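Local coordinates for protein putative short-chain oxidoreductase (Thermus thermophilus, PDB 2YUT) that binds NADP in a Rossmann-fold domain and is probably an oxidoreductase of the short-chain dehydrogenase/reductase family, at residues Leu25-Arg30 against Glu37-Val42; Ala108-Gly113 against Lys150-Glu155; Val162-Val167 against Arg190-Gly195. All coordinates share one frame; numbering follows the deposited sequence.

Contact 1: residues Leu25-Arg30 against Glu37-Val42; sequences LLLSGR and ELAREV. With NAP (NADP nicotinamide-adenine-dinucleotide phosphate), chain B.
Leu-27 and Ala-39 mark the closest backbone approach, 6.5 Å between their CA atoms, where strand 25-28 runs almost antiparallel to helix 37-42: the short axes make 165° and pass 9.1 Å apart. Leu-27 carries most of the packing through one methyl. Its CG stands anti to the carbonyl carbon (chi1 -52°), and CD1 then reaches the helix, lying 3.6 Å from Ala-39 CA. The same methyl meets Leu-38 CG at 3.9 Å and Val-42 CG2 at a like distance, so it sits among three helix residues. Ala-39 suits the place because its small CB lets CD1 come right up to the helix backbone. One turn along, Val-42 CG2 also touches Leu-25 CD2, a looser contact in which the two branched chains slant across each other.

Strand 24-28 and helix 32-42 are the first two elements of a beta-alpha-beta unit of the Rossmann fold, completed by strand 45-46; Ala-17 of helix 11-19 also packs on Leu-27 and Leu-38. At the C-terminal end of the strand the chain reaches NADP. Arg-30 N bonds to O2X of the 2'-phosphate, and Arg-30 NE donates to O3X at 2.8 Å with an N-H...O angle of 155°, while NH2 adds a weak bond to that oxygen. Adenine N7A lies over one face of the Arg-30 guanidinium, 3.5 Å from the guanidinium plane and over its centre.

Contact 2: residues Ala108-Gly113 against Lys150-Glu155; sequences ARFQKG and KELLRE
Apolar contact comes first: Phe-110 and Leu-152 meet through ring atom CE2 and methyl CD1, 4.3 Å apart, with the methyl approaching the ring obliquely. Phe-110 directs its CB toward the helical segment. Leu-152 starts off to the side, but its branched end comes nearer the ring. A broad aromatic and a flexible leucine suit this junction because both also rest on Leu-105 of helix 89-107 and on Val-157, so the pair belongs to a larger hydrophobic cluster.

The second kind of contact is between an aliphatic chain and a backbone carbonyl. Lys-112 bends at chi2 (-69°), which carries the middle of its chain over the end of the helical segment; CD lies 3.1 Å from Glu-155 O, and CE follows at 3.5 Å from the same oxygen. The approach of CD is tight, and it is a van der Waals contact, not a hydrogen bond. Lysine fits this solvent-facing place because its methylenes can lie against the backbone. The CA atoms of these two residues are 6.7 Å apart, the closest pair between the segments.

In the Rossmann fold this lies where the chain, after short strand 110-111, turns a corner at Lys-112 and Gly-113 to enter strand 114-119, and where helix 132-153 gives way to strand 158-162. A backbone bond between Gly-113 and Gly-156 lies beside the packing, and Gly-113 takes a positive phi (87°), a conformation easily adopted by glycine.

Charged groups look mainly elsewhere. Glu-155 directs its carboxylate to a salt bridge with Arg-83 of the second subunit, whose guanidinium also bonds to Ala-108 O, and Glu-151 accepts a hydrogen bond from Val-82 N of that subunit.

Contact 3: residues Val162-Val167 against Arg190-Gly195; sequences VRLPAV and RKVLEG. With NAP (NADP nicotinamide-adenine-dinucleotide phosphate), chain B.
Val-192 sets its CG1 anti to the backbone N (chi1 173°), which leaves CG2 anti to the carbonyl carbon, and CG2 meets both Val-162 CG1 and Leu-164 CD2, each at 3.9 Å. Val-162 has CG1 anti to its own backbone N (chi1 178°), and its other methyl, CG2, lies 4.1 Å from Val-192 CG1; the two valines thus engage through both branches. Leu-164 leaves its backbone to one side, yet its end swings in and crosses Val-192 at about a right angle. Compact branched residues suit this buried patch, filling it without polar groups to satisfy.

Farther along the loop, backbone atoms serve NADP. Val-167 N donates to carboxamide oxygen O7N at 2.8 Å and 158°, and N7N returns a weak bond to Val-167 O. This pair of bonds holds the carboxamide and so helps fix the turn of the nicotinamide. Leu-164 O and Pro-165 O lie near the ring itself, at C5N and C4N.

Val-162 ends strand 158-162, the outermost of this chain's sheet on that side, and packs against Val-117 and Phe-119 of strand 114-119, while Phe-16 of helix 11-19 adjoins Val-192, placing helix 185-196 against both the sheet and that helix.

In the fold
From the N terminus, contact 1 closes first, a short loop in which the chain leaves strand 24-28 and folds helix 32-42 back against it. Contact 2 closes a longer loop, joining the chain after helix 89-107 to the end of helix 132-153, with strand 114-119 lying between. Contact 3 comes last, bringing helix 185-196 back to the chain that leaves strand 158-162. The three follow in series, neither nesting nor crossing, and their centres are about 21 to 25 Å apart. Contacts 1 and 3 both reach NADP, at its adenosine phosphate and nicotinamide ends respectively, whereas contact 2 borders the second subunit.

Contact 1: residues Leu25-Arg30 against Glu37-Val42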
loop_
_atom_site.group_PDB
_atom_site.type_symbol
_atom_site.label_atom_id
_atom_site.label_comp_id
_atom_site.label_asym_id
_atom_site.label_seq_id
_atom_site.Cartn_x
_atom_site.Cartn_y
_atom_site.Cartn_z
ATOM N N LEU A 25 20.633 7.281 -22.689
ATOM C CA LEU A 25 19.542 6.435 -22.230
ATOM C C LEU A 25 19.852 4.997 -21.807
ATOM O O LEU A 25 20.569 4.269 -22.494
ATOM C CB LEU A 25 18.478 6.429 -23.334
ATOM C CG LEU A 25 17.023 6.048 -23.079
ATOM C CD1 LEU A 25 16.428 6.944 -22.003
ATOM C CD2 LEU A 25 16.252 6.202 -24.389
ATOM N N LEU A 26 19.299 4.603 -20.660
ATOM C CA LEU A 26 19.450 3.237 -20.161
ATOM C C LEU A 26 18.033 2.691 -20.037
ATOM O O LEU A 26 17.158 3.341 -19.456
ATOM C CB LEU A 26 20.147 3.204 -18.796
ATOM C CG LEU A 26 21.602 3.676 -18.790
ATOM C CD1 LEU A 26 21.643 5.187 -18.632
ATOM C CD2 LEU A 26 22.355 3.009 -17.655
ATOM N N LEU A 27 17.805 1.506 -20.595
ATOM C CA LEU A 27 16.483 0.890 -20.566
ATOM C C LEU A 27 16.502 -0.435 -19.812
ATOM O O LEU A 27 17.413 -1.245 -19.994
ATOM C CB LEU A 27 15.988 0.657 -22.002
ATOM C CG LEU A 27 16.015 1.857 -22.968
ATOM C CD1 LEU A 27 15.491 1.434 -24.336
ATOM C CD2 LEU A 27 15.170 3.000 -22.418
ATOM N N SER A 28 15.501 -0.650 -18.964
ATOM C CA SER A 28 15.405 -1.894 -18.210
ATOM C C SER A 28 13.992 -2.479 -18.266
ATOM O O SER A 28 13.001 -1.744 -18.329
ATOM C CB SER A 28 15.817 -1.672 -16.756
ATOM O OG SER A 28 15.930 -2.908 -16.076
ATOM N N GLY A 29 13.923 -3.808 -18.250
ATOM C CA GLY A 29 12.655 -4.521 -18.301
ATOM C C GLY A 29 12.910 -6.001 -18.048
ATOM O O GLY A 29 14.061 -6.398 -17.863
ATOM N N ARG A 30 11.865 -6.826 -18.036
ATOM C CA ARG A 30 12.051 -8.261 -17.804
ATOM C C ARG A 30 12.226 -9.045 -19.104
ATOM O O ARG A 30 13.030 -9.975 -19.173
ATOM C CB ARG A 30 10.874 -8.840 -17.006
ATOM C CG ARG A 30 10.805 -8.360 -15.565
ATOM C CD ARG A 30 9.708 -9.069 -14.779
ATOM N NE ARG A 30 8.392 -8.884 -15.386
ATOM C CZ ARG A 30 7.253 -9.341 -14.869
ATOM N NH1 ARG A 30 7.261 -10.014 -13.724
ATOM N NH2 ARG A 30 6.105 -9.133 -15.502
ATOM N N GLU A 37 16.036 -5.078 -28.472
ATOM C CA GLU A 37 15.681 -4.508 -29.769
ATOM C C GLU A 37 15.287 -3.035 -29.661
ATOM O O GLU A 37 15.650 -2.228 -30.527
ATOM C CB GLU A 37 14.544 -5.311 -30.421
ATOM C CG GLU A 37 14.107 -4.774 -31.809
ATOM C CD GLU A 37 15.283 -4.531 -32.765
ATOM O OE1 GLU A 37 16.054 -5.485 -33.033
ATOM O OE2 GLU A 37 15.446 -3.379 -33.252
ATOM N N LEU A 38 14.540 -2.687 -28.614
ATOM C CA LEU A 38 14.134 -1.298 -28.413
ATOM C C LEU A 38 15.381 -0.466 -28.126
ATOM O O LEU A 38 15.574 0.608 -28.700
ATOM C CB LEU A 38 13.161 -1.174 -27.234
ATOM C CG LEU A 38 12.771 0.257 -26.828
ATOM C CD1 LEU A 38 12.075 0.949 -27.989
ATOM C CD2 LEU A 38 11.850 0.224 -25.610
ATOM N N ALA A 39 16.230 -0.973 -27.236
ATOM C CA ALA A 39 17.458 -0.272 -26.882
ATOM C C ALA A 39 18.293 -0.008 -28.138
ATOM O O ALA A 39 18.812 1.089 -28.326
ATOM C CB ALA A 39 18.257 -1.089 -25.871
ATOM N N ARG A 40 18.406 -1.015 -28.999
ATOM C CA ARG A 40 19.173 -0.885 -30.235
ATOM C C ARG A 40 18.526 0.157 -31.147
ATOM O O ARG A 40 19.207 0.998 -31.729
ATOM C CB ARG A 40 19.232 -2.227 -30.968
ATOM C CG ARG A 40 19.985 -2.181 -32.289
ATOM C CD ARG A 40 19.788 -3.471 -33.072
ATOM N NE ARG A 40 20.394 -3.408 -34.399
ATOM C CZ ARG A 40 20.195 -4.312 -35.352
ATOM N NH1 ARG A 40 20.789 -4.177 -36.532
ATOM N NH2 ARG A 40 19.396 -5.350 -35.131
ATOM N N GLU A 41 17.206 0.087 -31.263
ATOM C CA GLU A 41 16.454 1.018 -32.093
ATOM C C GLU A 41 16.681 2.470 -31.680
ATOM O O GLU A 41 16.807 3.346 -32.530
ATOM C CB GLU A 41 14.959 0.710 -32.008
ATOM C CG GLU A 41 14.073 1.681 -32.785
ATOM C CD GLU A 41 12.620 1.614 -32.347
ATOM O OE1 GLU A 41 12.108 0.486 -32.176
ATOM O OE2 GLU A 41 11.991 2.685 -32.177
ATOM N N VAL A 42 16.727 2.727 -30.376
ATOM C CA VAL A 42 16.915 4.092 -29.902
ATOM C C VAL A 42 18.334 4.427 -29.451
ATOM O O VAL A 42 18.570 5.499 -28.905
ATOM C CB VAL A 42 15.934 4.418 -28.762
ATOM C CG1 VAL A 42 14.514 4.250 -29.259
ATOM C CG2 VAL A 42 16.189 3.511 -27.561
HETATM P PA NAP B . 2.604 -2.330 -19.290
HETATM O O1A NAP B . 1.989 -3.755 -18.864
HETATM O O2A NAP B . 2.458 -2.047 -20.735
HETATM O O5B NAP B . 4.146 -2.368 -18.835
HETATM C C5B NAP B . 4.496 -2.783 -17.513
HETATM C C4B NAP B . 6.014 -2.755 -17.337
HETATM O O4B NAP B . 6.316 -3.162 -15.991
HETATM C C3B NAP B . 6.676 -3.774 -18.271
HETATM O O3B NAP B . 7.876 -3.223 -18.819
HETATM C C2B NAP B . 7.017 -4.918 -17.317
HETATM O O2B NAP B . 8.186 -5.595 -17.786
HETATM C C1B NAP B . 7.411 -4.082 -16.100
HETATM N N9A NAP B . 7.504 -4.938 -14.898
HETATM C C8A NAP B . 6.493 -5.589 -14.327
HETATM N N7A NAP B . 6.944 -6.286 -13.286
HETATM C C5A NAP B . 8.254 -6.077 -13.194
HETATM C C6A NAP B . 9.249 -6.541 -12.343
HETATM N N6A NAP B . 8.953 -7.376 -11.351
HETATM N N1A NAP B . 10.512 -6.136 -12.542
HETATM C C2A NAP B . 10.815 -5.309 -13.528
HETATM N N3A NAP B . 9.895 -4.849 -14.356
HETATM C C4A NAP B . 8.613 -5.214 -14.218
HETATM O O3 NAP B . 1.874 -1.255 -18.337
HETATM P PN NAP B . 1.838 0.323 -18.660
HETATM O O1N NAP B . 0.495 0.683 -19.171
HETATM O O2N NAP B . 3.024 0.705 -19.458
HETATM O O5D NAP B . 1.966 0.988 -17.199
HETATM C C5D NAP B . 3.171 1.641 -16.793
HETATM C C4D NAP B . 3.002 2.321 -15.431
HETATM O O4D NAP B . 1.911 3.254 -15.560
HETATM C C3D NAP B . 2.572 1.308 -14.368
HETATM O O3D NAP B . 2.941 1.749 -13.058
HETATM C C2D NAP B . 1.054 1.342 -14.522
HETATM O O2D NAP B . 0.398 0.886 -13.336
HETATM C C1D NAP B . 0.879 2.855 -14.642
HETATM N N1N NAP B . -0.472 3.249 -15.102
HETATM C C2N NAP B . -0.998 2.707 -16.282
HETATM C C3N NAP B . -2.269 3.078 -16.706
HETATM C C7N NAP B . -2.843 2.494 -17.999
HETATM O O7N NAP B . -4.023 2.662 -18.300
HETATM N N7N NAP B . -1.977 1.802 -18.735
HETATM C C4N NAP B . -3.016 3.983 -15.960
HETATM C C5N NAP B . -2.497 4.524 -14.788
HETATM C C6N NAP B . -1.228 4.161 -14.355
HETATM P P2B NAP B . 8.098 -6.871 -18.764
HETATM O O1X NAP B . 6.908 -6.598 -19.813
HETATM O O2X NAP B . 9.470 -6.843 -19.607
HETATM O O3X NAP B . 7.915 -8.139 -18.022
#

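Contact 2: residues Ala108-Gly113 against Lys150-Glu155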
loop_
_atom_site.group_PDB
_atom_site.type_symbol
_atom_site.label_atom_id
_atom_site.label_comp_id
_atom_site.label_asym_id
_atom_site.label_seq_id
_atom_site.Cartn_x
_atom_site.Cartn_y
_atom_site.Cartn_z
ATOM N N ALA A 108 19.253 3.886 -6.206
ATOM C CA ALA A 108 19.550 4.802 -7.301
ATOM C C ALA A 108 20.595 5.869 -6.968
ATOM O O ALA A 108 20.649 6.396 -5.856
ATOM C CB ALA A 108 18.264 5.474 -7.773
ATOM N N ARG A 109 21.441 6.169 -7.943
ATOM C CA ARG A 109 22.439 7.221 -7.786
ATOM C C ARG A 109 21.829 8.409 -8.524
ATOM O O ARG A 109 21.396 8.265 -9.667
ATOM C CB ARG A 109 23.755 6.833 -8.457
ATOM C CG ARG A 109 24.704 6.018 -7.601
ATOM C CD ARG A 109 24.126 4.679 -7.199
ATOM N NE ARG A 109 25.173 3.799 -6.689
ATOM C CZ ARG A 109 24.951 2.708 -5.966
ATOM N NH1 ARG A 109 23.711 2.353 -5.657
ATOM N NH2 ARG A 109 25.972 1.971 -5.552
ATOM N N PHE A 110 21.784 9.569 -7.880
ATOM C CA PHE A 110 21.199 10.758 -8.494
ATOM C C PHE A 110 22.136 11.952 -8.551
ATOM O O PHE A 110 22.958 12.151 -7.662
ATOM C CB PHE A 110 19.954 11.207 -7.719
ATOM C CG PHE A 110 18.771 10.291 -7.859
ATOM C CD1 PHE A 110 18.118 10.156 -9.078
ATOM C CD2 PHE A 110 18.284 9.595 -6.753
ATOM C CE1 PHE A 110 16.991 9.343 -9.198
ATOM C CE2 PHE A 110 17.157 8.777 -6.859
ATOM C CZ PHE A 110 16.509 8.650 -8.084
ATOM N N GLN A 111 21.985 12.753 -9.602
ATOM C CA GLN A 111 22.751 13.985 -9.769
ATOM C C GLN A 111 21.894 15.014 -9.032
ATOM O O GLN A 111 20.687 14.811 -8.880
ATOM C CB GLN A 111 22.817 14.392 -11.249
ATOM C CG GLN A 111 23.627 13.468 -12.143
ATOM C CD GLN A 111 25.115 13.721 -12.033
ATOM O OE1 GLN A 111 25.583 14.315 -11.057
ATOM N NE2 GLN A 111 25.871 13.262 -13.025
ATOM N N LYS A 112 22.494 16.101 -8.565
ATOM C CA LYS A 112 21.708 17.138 -7.902
ATOM C C LYS A 112 20.735 17.649 -8.962
ATOM O O LYS A 112 21.097 17.763 -10.131
ATOM C CB LYS A 112 22.608 18.286 -7.431
ATOM C CG LYS A 112 23.513 17.942 -6.252
ATOM C CD LYS A 112 22.704 17.745 -4.976
ATOM C CE LYS A 112 23.594 17.407 -3.786
ATOM N NZ LYS A 112 24.547 18.507 -3.466
ATOM N N GLY A 113 19.501 17.936 -8.572
ATOM C CA GLY A 113 18.536 18.430 -9.540
ATOM C C GLY A 113 17.782 17.348 -10.296
ATOM O O GLY A 113 16.870 17.640 -11.066
ATOM N N LYS A 150 10.610 14.682 1.270
ATOM C CA LYS A 150 11.588 15.566 1.908
ATOM C C LYS A 150 12.967 14.933 2.048
ATOM O O LYS A 150 13.981 15.635 2.040
ATOM C CB LYS A 150 11.086 16.021 3.282
ATOM C CG LYS A 150 9.828 16.869 3.215
ATOM C CD LYS A 150 9.321 17.259 4.594
ATOM C CE LYS A 150 10.301 18.161 5.319
ATOM N NZ LYS A 150 9.729 18.659 6.600
ATOM N N GLU A 151 13.009 13.612 2.176
ATOM C CA GLU A 151 14.283 12.911 2.287
ATOM C C GLU A 151 15.085 13.115 1.003
ATOM O O GLU A 151 16.267 13.446 1.043
ATOM C CB GLU A 151 14.062 11.412 2.494
ATOM C CG GLU A 151 13.524 11.026 3.857
ATOM C CD GLU A 151 13.375 9.523 4.009
ATOM O OE1 GLU A 151 14.358 8.796 3.743
ATOM O OE2 GLU A 151 12.277 9.070 4.397
ATOM N N LEU A 152 14.430 12.908 -0.134
ATOM C CA LEU A 152 15.078 13.051 -1.431
ATOM C C LEU A 152 15.429 14.496 -1.774
ATOM O O LEU A 152 16.478 14.760 -2.360
ATOM C CB LEU A 152 14.189 12.448 -2.524
ATOM C CG LEU A 152 14.277 10.925 -2.694
ATOM C CD1 LEU A 152 15.626 10.565 -3.309
ATOM C CD2 LEU A 152 14.096 10.222 -1.349
ATOM N N LEU A 153 14.561 15.431 -1.402
ATOM C CA LEU A 153 14.812 16.836 -1.686
ATOM C C LEU A 153 16.106 17.276 -1.011
ATOM O O LEU A 153 16.802 18.163 -1.504
ATOM C CB LEU A 153 13.646 17.696 -1.200
ATOM C CG LEU A 153 13.653 19.161 -1.645
ATOM C CD1 LEU A 153 13.698 19.252 -3.169
ATOM C CD2 LEU A 153 12.411 19.853 -1.108
ATOM N N ARG A 154 16.426 16.643 0.113
ATOM C CA ARG A 154 17.642 16.960 0.853
ATOM C C ARG A 154 18.863 16.607 0.011
ATOM O O ARG A 154 19.937 17.179 0.191
ATOM C CB ARG A 154 17.677 16.182 2.171
ATOM C CG ARG A 154 16.555 16.533 3.133
ATOM C CD ARG A 154 16.446 15.491 4.237
ATOM N NE ARG A 154 15.322 15.742 5.136
ATOM C CZ ARG A 154 14.902 14.884 6.061
ATOM N NH1 ARG A 154 15.510 13.713 6.209
ATOM N NH2 ARG A 154 13.874 15.195 6.840
ATOM N N GLU A 155 18.693 15.655 -0.904
ATOM C CA GLU A 155 19.775 15.238 -1.790
ATOM C C GLU A 155 19.698 16.028 -3.092
ATOM O O GLU A 155 20.479 15.795 -4.011
ATOM C CB GLU A 155 19.668 13.745 -2.119
ATOM C CG GLU A 155 19.855 12.807 -0.946
ATOM C CD GLU A 155 19.788 11.346 -1.361
ATOM O OE1 GLU A 155 20.590 10.927 -2.222
ATOM O OE2 GLU A 155 18.930 10.614 -0.830
#

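Contact 3: residues Val162-Val167 against Arg190-Gly195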
loop_
_atom_site.group_PDB
_atom_site.type_symbol
_atom_site.label_atom_id
_atom_site.label_comp_id
_atom_site.label_asym_id
_atom_site.label_seq_id
_atom_site.Cartn_x
_atom_site.Cartn_y
_atom_site.Cartn_z
ATOM N N VAL A 162 2.897 10.897 -10.805
ATOM C CA VAL A 162 2.015 11.087 -11.947
ATOM C C VAL A 162 0.727 10.271 -11.859
ATOM O O VAL A 162 0.752 9.078 -11.553
ATOM C CB VAL A 162 2.721 10.701 -13.273
ATOM C CG1 VAL A 162 1.756 10.871 -14.441
ATOM C CG2 VAL A 162 3.980 11.544 -13.472
ATOM N N ARG A 163 -0.397 10.929 -12.122
ATOM C CA ARG A 163 -1.689 10.263 -12.136
ATOM C C ARG A 163 -2.209 10.347 -13.565
ATOM O O ARG A 163 -2.564 11.417 -14.054
ATOM C CB ARG A 163 -2.665 10.928 -11.163
ATOM C CG ARG A 163 -2.463 10.494 -9.717
ATOM C CD ARG A 163 -3.440 11.194 -8.782
ATOM N NE ARG A 163 -3.327 10.713 -7.408
ATOM C CZ ARG A 163 -4.017 11.208 -6.386
ATOM N NH1 ARG A 163 -4.872 12.205 -6.583
ATOM N NH2 ARG A 163 -3.865 10.700 -5.169
ATOM N N LEU A 164 -2.228 9.202 -14.234
ATOM C CA LEU A 164 -2.674 9.132 -15.613
ATOM C C LEU A 164 -4.055 8.528 -15.735
ATOM O O LEU A 164 -4.457 7.702 -14.920
ATOM C CB LEU A 164 -1.716 8.262 -16.439
ATOM C CG LEU A 164 -0.271 8.709 -16.675
ATOM C CD1 LEU A 164 0.523 7.559 -17.269
ATOM C CD2 LEU A 164 -0.246 9.907 -17.598
ATOM N N PRO A 165 -4.815 8.956 -16.752
ATOM C CA PRO A 165 -6.154 8.400 -16.957
ATOM C C PRO A 165 -5.854 7.078 -17.671
ATOM O O PRO A 165 -4.686 6.704 -17.798
ATOM C CB PRO A 165 -6.809 9.425 -17.872
ATOM C CG PRO A 165 -5.648 9.887 -18.713
ATOM C CD PRO A 165 -4.550 10.064 -17.687
ATOM N N ALA A 166 -6.866 6.363 -18.140
ATOM C CA ALA A 166 -6.584 5.102 -18.824
ATOM C C ALA A 166 -5.698 5.344 -20.056
ATOM O O ALA A 166 -5.862 6.341 -20.766
ATOM C CB ALA A 166 -7.882 4.422 -19.235
ATOM N N VAL A 167 -4.756 4.432 -20.286
ATOM C CA VAL A 167 -3.832 4.508 -21.418
ATOM C C VAL A 167 -3.869 3.147 -22.112
ATOM O O VAL A 167 -3.840 2.108 -21.452
ATOM C CB VAL A 167 -2.386 4.808 -20.942
ATOM C CG1 VAL A 167 -1.454 4.964 -22.136
ATOM C CG2 VAL A 167 -2.370 6.071 -20.097
ATOM N N ARG A 190 4.038 12.289 -23.702
ATOM C CA ARG A 190 4.244 13.676 -24.126
ATOM C C ARG A 190 3.742 14.633 -23.046
ATOM O O ARG A 190 4.424 15.589 -22.683
ATOM C CB ARG A 190 3.510 13.959 -25.443
ATOM C CG ARG A 190 3.656 15.413 -25.922
ATOM C CD ARG A 190 2.842 15.698 -27.187
ATOM N NE ARG A 190 1.397 15.747 -26.943
ATOM C CZ ARG A 190 0.770 16.714 -26.271
ATOM N NH1 ARG A 190 1.451 17.736 -25.760
ATOM N NH2 ARG A 190 -0.546 16.668 -26.117
ATOM N N LYS A 191 2.548 14.366 -22.529
ATOM C CA LYS A 191 1.977 15.210 -21.489
ATOM C C LYS A 191 2.811 15.169 -20.215
ATOM O O LYS A 191 3.003 16.194 -19.562
ATOM C CB LYS A 191 0.535 14.790 -21.192
ATOM C CG LYS A 191 -0.441 15.164 -22.305
ATOM C CD LYS A 191 -1.883 14.970 -21.872
ATOM C CE LYS A 191 -2.848 15.494 -22.922
ATOM N NZ LYS A 191 -4.261 15.355 -22.480
ATOM N N VAL A 192 3.318 13.992 -19.857
ATOM C CA VAL A 192 4.136 13.898 -18.657
ATOM C C VAL A 192 5.398 14.727 -18.859
ATOM O O VAL A 192 5.719 15.588 -18.046
ATOM C CB VAL A 192 4.520 12.437 -18.341
ATOM C CG1 VAL A 192 5.516 12.401 -17.191
ATOM C CG2 VAL A 192 3.276 11.648 -17.974
ATOM N N LEU A 193 6.101 14.474 -19.957
ATOM C CA LEU A 193 7.318 15.211 -20.259
ATOM C C LEU A 193 7.038 16.712 -20.306
ATOM O O LEU A 193 7.883 17.520 -19.926
ATOM C CB LEU A 193 7.903 14.737 -21.593
ATOM C CG LEU A 193 8.488 13.323 -21.572
ATOM C CD1 LEU A 193 9.009 12.941 -22.948
ATOM C CD2 LEU A 193 9.609 13.262 -20.551
ATOM N N GLU A 194 5.847 17.082 -20.767
ATOM C CA GLU A 194 5.459 18.486 -20.838
ATOM C C GLU A 194 5.236 19.009 -19.417
ATOM O O GLU A 194 5.628 20.122 -19.090
ATOM C CB GLU A 194 4.183 18.638 -21.674
ATOM C CG GLU A 194 3.878 20.061 -22.108
ATOM C CD GLU A 194 2.857 20.116 -23.231
ATOM O OE1 GLU A 194 1.705 19.676 -23.019
ATOM O OE2 GLU A 194 3.211 20.595 -24.331
ATOM N N GLY A 195 4.606 18.201 -18.570
ATOM C CA GLY A 195 4.387 18.619 -17.193
ATOM C C GLY A 195 5.718 18.904 -16.510
ATOM O O GLY A 195 5.799 19.753 -15.620
HETATM P PA NAP B . 2.604 -2.330 -19.290
HETATM O O1A NAP B . 1.989 -3.755 -18.864
HETATM O O2A NAP B . 2.458 -2.047 -20.735
HETATM O O5B NAP B . 4.146 -2.368 -18.835
HETATM C C5B NAP B . 4.496 -2.783 -17.513
HETATM C C4B NAP B . 6.014 -2.755 -17.337
HETATM O O4B NAP B . 6.316 -3.162 -15.991
HETATM C C3B NAP B . 6.676 -3.774 -18.271
HETATM O O3B NAP B . 7.876 -3.223 -18.819
HETATM C C2B NAP B . 7.017 -4.918 -17.317
HETATM O O2B NAP B . 8.186 -5.595 -17.786
HETATM C C1B NAP B . 7.411 -4.082 -16.100
HETATM N N9A NAP B . 7.504 -4.938 -14.898
HETATM C C8A NAP B . 6.493 -5.589 -14.327
HETATM N N7A NAP B . 6.944 -6.286 -13.286
HETATM C C5A NAP B . 8.254 -6.077 -13.194
HETATM C C6A NAP B . 9.249 -6.541 -12.343
HETATM N N6A NAP B . 8.953 -7.376 -11.351
HETATM N N1A NAP B . 10.512 -6.136 -12.542
HETATM C C2A NAP B . 10.815 -5.309 -13.528
HETATM N N3A NAP B . 9.895 -4.849 -14.356
HETATM C C4A NAP B . 8.613 -5.214 -14.218
HETATM O O3 NAP B . 1.874 -1.255 -18.337
HETATM P PN NAP B . 1.838 0.323 -18.660
HETATM O O1N NAP B . 0.495 0.683 -19.171
HETATM O O2N NAP B . 3.024 0.705 -19.458
HETATM O O5D NAP B . 1.966 0.988 -17.199
HETATM C C5D NAP B . 3.171 1.641 -16.793
HETATM C C4D NAP B . 3.002 2.321 -15.431
HETATM O O4D NAP B . 1.911 3.254 -15.560
HETATM C C3D NAP B . 2.572 1.308 -14.368
HETATM O O3D NAP B . 2.941 1.749 -13.058
HETATM C C2D NAP B . 1.054 1.342 -14.522
HETATM O O2D NAP B . 0.398 0.886 -13.336
HETATM C C1D NAP B . 0.879 2.855 -14.642
HETATM N N1N NAP B . -0.472 3.249 -15.102
HETATM C C2N NAP B . -0.998 2.707 -16.282
HETATM C C3N NAP B . -2.269 3.078 -16.706
HETATM C C7N NAP B . -2.843 2.494 -17.999
HETATM O O7N NAP B . -4.023 2.662 -18.300
HETATM N N7N NAP B . -1.977 1.802 -18.735
HETATM C C4N NAP B . -3.016 3.983 -15.960
HETATM C C5N NAP B . -2.497 4.524 -14.788
HETATM C C6N NAP B . -1.228 4.161 -14.355
HETATM P P2B NAP B . 8.098 -6.871 -18.764
HETATM O O1X NAP B . 6.908 -6.598 -19.813
HETATM O O2X NAP B . 9.470 -6.843 -19.607
HETATM O O3X NAP B . 7.915 -8.139 -18.022
#